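Long-range contacts in substrate binding periplasmic protein (Ralstonia solanacearum, PDB 3LOP), which probably serves as the periplasmic receptor of a transport system for leucine or related amino acids, and holds a leucine in its interdomain cleft here: residues Thr173-Ser177 against Ala188-Leu192; Ser17-Thr21 against Thr205-Ala209. All coordinates share one frame; numbering follows the deposited sequence.

Interaction 1 (Thr173-Ser177 against Ala188-Leu192); sequences TAMAS and AVDKL
Strand 174-178 and helix 186-194 meet here as successive elements of a beta-alpha unit in one lobe of the periplasmic binding protein fold, the helix running back antiparallel to the strand. The axes of segments 174-177 and 188-192 lie at 172° and come within 7.7 Å, a close approach that small residues permit. Ala176 points its methyl at the helix, where CB lies 3.7 Å from both CA and CB of Ala188. One turn further on, Leu192 brings its branched end to the strand, with CG 4.0 Å from Ala176 CB and CD2 near the methyl of Ala174. Lys191 serves the outer flank. Its CG stands anti to the backbone N (chi1 -171°) and the rest of the chain is extended, so the methylenes pass beside Ala176 CB and carry NZ to Met175 O at 2.8 Å. The ammonium meets this carbonyl almost head-on, with a C=O...N angle of 174°. A water accepts from Met175 N and, weakly, from Lys191 NZ, while a second links Ser177 O to Ala188 N. Met175, a selenomethionine, turns the other way, onto helix 152-166. Strand 174-178 is the outermost strand of its parallel sheet, pairing with strand 144-149, and Leu192 also touches Phe212 of helix 206-218, the next helix along the chain.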
# COMPACT_ATOMS: atom_id res chain seq x y z
N THR A 173 6.27 -20.86 -14.11
CA THR A 173 6.33 -22.31 -14.01
C THR A 173 5.08 -22.90 -13.37
O THR A 173 4.60 -23.95 -13.79
CB THR A 173 7.57 -22.76 -13.20
OG1 THR A 173 8.75 -22.48 -13.96
CG2 THR A 173 7.50 -24.25 -12.89
N ALA A 174 4.57 -22.22 -12.35
CA ALA A 174 3.38 -22.69 -11.65
C ALA A 174 2.70 -21.53 -10.96
O ALA A 174 3.34 -20.57 -10.55
CB ALA A 174 3.77 -23.76 -10.63
N MSE A 175 1.37 -21.62 -10.84
CA MSE A 175 0.62 -20.58 -10.16
C MSE A 175 -0.50 -21.22 -9.35
O MSE A 175 -1.01 -22.29 -9.70
CB MSE A 175 0.05 -19.56 -11.16
CG MSE A 175 -0.88 -20.14 -12.21
SE MSE A 175 -1.55 -18.76 -13.40
CE MSE A 175 0.02 -18.53 -14.50
N ALA A 176 -0.86 -20.57 -8.26
CA ALA A 176 -1.92 -21.06 -7.38
C ALA A 176 -2.62 -19.86 -6.76
O ALA A 176 -1.99 -18.87 -6.40
CB ALA A 176 -1.32 -21.94 -6.29
N SER A 177 -3.94 -19.97 -6.63
CA SER A 177 -4.74 -18.88 -6.09
C SER A 177 -5.35 -19.15 -4.72
O SER A 177 -5.27 -20.25 -4.19
CB SER A 177 -5.87 -18.55 -7.07
OG SER A 177 -6.79 -19.63 -7.13
N ALA A 188 -3.20 -23.80 -2.23
CA ALA A 188 -2.11 -23.13 -2.91
C ALA A 188 -0.76 -23.65 -2.41
O ALA A 188 0.18 -23.82 -3.19
CB ALA A 188 -2.20 -21.63 -2.69
N VAL A 189 -0.67 -23.89 -1.11
CA VAL A 189 0.55 -24.41 -0.52
C VAL A 189 0.83 -25.80 -1.08
O VAL A 189 1.96 -26.12 -1.44
CB VAL A 189 0.45 -24.49 1.02
CG1 VAL A 189 1.70 -25.16 1.58
CG2 VAL A 189 0.29 -23.09 1.60
N ASP A 190 -0.21 -26.63 -1.18
CA ASP A 190 -0.04 -27.98 -1.71
C ASP A 190 0.52 -27.92 -3.12
O ASP A 190 1.48 -28.62 -3.45
CB ASP A 190 -1.36 -28.74 -1.74
CG ASP A 190 -1.97 -28.96 -0.37
OD1 ASP A 190 -1.21 -29.10 0.61
OD2 ASP A 190 -3.21 -29.02 -0.28
N LYS A 191 -0.08 -27.08 -3.96
CA LYS A 191 0.33 -26.95 -5.35
C LYS A 191 1.74 -26.40 -5.55
O LYS A 191 2.50 -26.94 -6.36
CB LYS A 191 -0.67 -26.06 -6.10
CG LYS A 191 -0.46 -26.04 -7.60
CD LYS A 191 -1.57 -25.29 -8.31
CE LYS A 191 -1.39 -25.35 -9.82
NZ LYS A 191 -2.44 -24.57 -10.55
N LEU A 192 2.10 -25.34 -4.84
CA LEU A 192 3.43 -24.77 -5.01
C LEU A 192 4.54 -25.61 -4.38
O LEU A 192 5.69 -25.53 -4.82
CB LEU A 192 3.44 -23.33 -4.49
CG LEU A 192 2.58 -22.40 -5.35
CD1 LEU A 192 2.55 -21.00 -4.76
CD2 LEU A 192 3.12 -22.37 -6.77
O HOH W 1 0.35 -24.05 -12.26
O HOH W 2 -5.60 -21.79 -1.79

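Interaction 2 (Ser17-Thr21 against Thr205-Ala209); sequences SQAVT and TAEPA. With LEU (leucine), chain B.
Ser17 and Gln18 face Glu207 and Thr205 across the ligand cleft of the periplasmic binding protein fold, where the N-terminal ends of helices 19-38 and 206-218 come together beside bound leucine. The Gln18 side chain crosses that of Thr205 at about a right angle. It bends at CG (chi2 -82°), which lays the amide by the threonine's CB and CG2 and directs NE2 to the carboxylate O of the ligand, 2.8 Å away along a nearly straight N-H...O line of 172°. An amide suits this place because its two ends do different work: while NE2 donates to leucine, OE1 accepts from a water that also joins Ser17 O to Glu207 N. Another water receives the N-H of Ala206, contacts Thr21 OG1 and lies 2.6 Å from leucine O. Beside these polar groups the small methyl of Ala206 meets Val20 CG1 at 4.2 Å. Farther out, Glu207 extends back towards Ser17, whose hydroxyl donates to OE1 and accepts from a water shared with Thr205 OG1. The bond from Ser17 OG to Glu207 OE1 is short, 2.5 Å, and reaches the anti side of the carboxylate, 26° out of its plane.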
# COMPACT_ATOMS: atom_id res chain seq x y z
N SER A 17 -10.07 -10.18 7.51
CA SER A 17 -8.74 -10.60 7.09
C SER A 17 -7.73 -9.49 6.84
O SER A 17 -6.52 -9.68 7.02
CB SER A 17 -8.85 -11.46 5.83
OG SER A 17 -7.58 -11.93 5.43
N GLN A 18 -8.21 -8.33 6.42
CA GLN A 18 -7.35 -7.19 6.12
C GLN A 18 -7.27 -6.15 7.23
O GLN A 18 -6.71 -5.08 7.04
CB GLN A 18 -7.83 -6.52 4.84
CG GLN A 18 -7.37 -7.21 3.57
CD GLN A 18 -5.96 -6.83 3.18
OE1 GLN A 18 -5.00 -7.13 3.90
NE2 GLN A 18 -5.82 -6.17 2.05
N ALA A 19 -7.83 -6.47 8.40
CA ALA A 19 -7.83 -5.54 9.53
C ALA A 19 -6.46 -4.99 9.89
O ALA A 19 -6.32 -3.80 10.17
CB ALA A 19 -8.46 -6.22 10.74
N VAL A 20 -5.44 -5.85 9.90
CA VAL A 20 -4.10 -5.41 10.25
C VAL A 20 -3.62 -4.28 9.34
O VAL A 20 -3.04 -3.30 9.80
CB VAL A 20 -3.10 -6.58 10.20
CG1 VAL A 20 -3.00 -7.13 8.79
CG2 VAL A 20 -1.74 -6.12 10.70
N THR A 21 -3.89 -4.42 8.05
CA THR A 21 -3.49 -3.42 7.07
C THR A 21 -4.30 -2.13 7.19
O THR A 21 -3.73 -1.03 7.23
CB THR A 21 -3.60 -3.98 5.64
OG1 THR A 21 -2.65 -5.04 5.48
CG2 THR A 21 -3.33 -2.90 4.61
N THR A 205 -2.30 -10.42 -0.17
CA THR A 205 -2.42 -9.49 0.94
C THR A 205 -1.69 -10.07 2.14
O THR A 205 -1.27 -11.23 2.12
CB THR A 205 -3.90 -9.22 1.27
OG1 THR A 205 -4.58 -10.47 1.45
CG2 THR A 205 -4.56 -8.45 0.13
N ALA A 206 -1.56 -9.27 3.19
CA ALA A 206 -0.84 -9.66 4.39
C ALA A 206 -1.13 -11.02 5.03
O ALA A 206 -0.22 -11.84 5.17
CB ALA A 206 -0.98 -8.56 5.44
N GLU A 207 -2.38 -11.26 5.41
CA GLU A 207 -2.72 -12.52 6.07
C GLU A 207 -2.49 -13.77 5.24
O GLU A 207 -1.84 -14.71 5.70
CB GLU A 207 -4.17 -12.48 6.58
CG GLU A 207 -4.54 -13.71 7.41
CD GLU A 207 -5.89 -13.58 8.09
OE1 GLU A 207 -6.90 -13.36 7.39
OE2 GLU A 207 -5.93 -13.71 9.33
N PRO A 208 -3.02 -13.83 4.00
CA PRO A 208 -2.77 -15.04 3.22
C PRO A 208 -1.28 -15.22 2.93
O PRO A 208 -0.77 -16.34 2.90
CB PRO A 208 -3.60 -14.81 1.95
CG PRO A 208 -3.75 -13.32 1.87
CD PRO A 208 -3.96 -12.93 3.31
N ALA A 209 -0.57 -14.11 2.73
CA ALA A 209 0.87 -14.20 2.47
C ALA A 209 1.57 -14.84 3.66
O ALA A 209 2.40 -15.73 3.50
CB ALA A 209 1.44 -12.80 2.21
N LEU B . -4.53 -2.65 -1.21
CA LEU B . -4.32 -4.07 -0.81
C LEU B . -3.36 -4.14 0.36
O LEU B . -3.39 -5.17 1.06
CB LEU B . -3.76 -4.85 -1.98
CG LEU B . -4.63 -4.50 -3.18
CD1 LEU B . -3.81 -4.37 -4.39
CD2 LEU B . -5.68 -5.52 -3.36
OXT LEU B . -2.59 -3.17 0.55
O HOH W 3 -7.11 -11.51 2.78
O HOH W 4 -4.66 -9.64 4.86
O HOH W 5 -2.31 -6.46 3.09

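Overall arrangement
From the N terminus, the chain passes through strand 6-12 of the five-stranded parallel sheet and reaches Ser17-Thr21 at the start of helix 19-38. From there 183 residues separate Ser17-Thr21 from its partner, so interaction 2 closes a long loop between the two lobes. Interaction 1 is nested inside that loop: after strand 144-149, strand 174-178 forms an edge of the four-stranded sheet, and ten residues separate Thr173-Ser177 from Ala188-Leu192. Strand 199-203 then leads to Thr205-Ala209. The contacts do not touch, their centres being 19 Å apart; interaction 1 is local to one lobe, whereas interaction 2 joins that lobe to the other at the leucine.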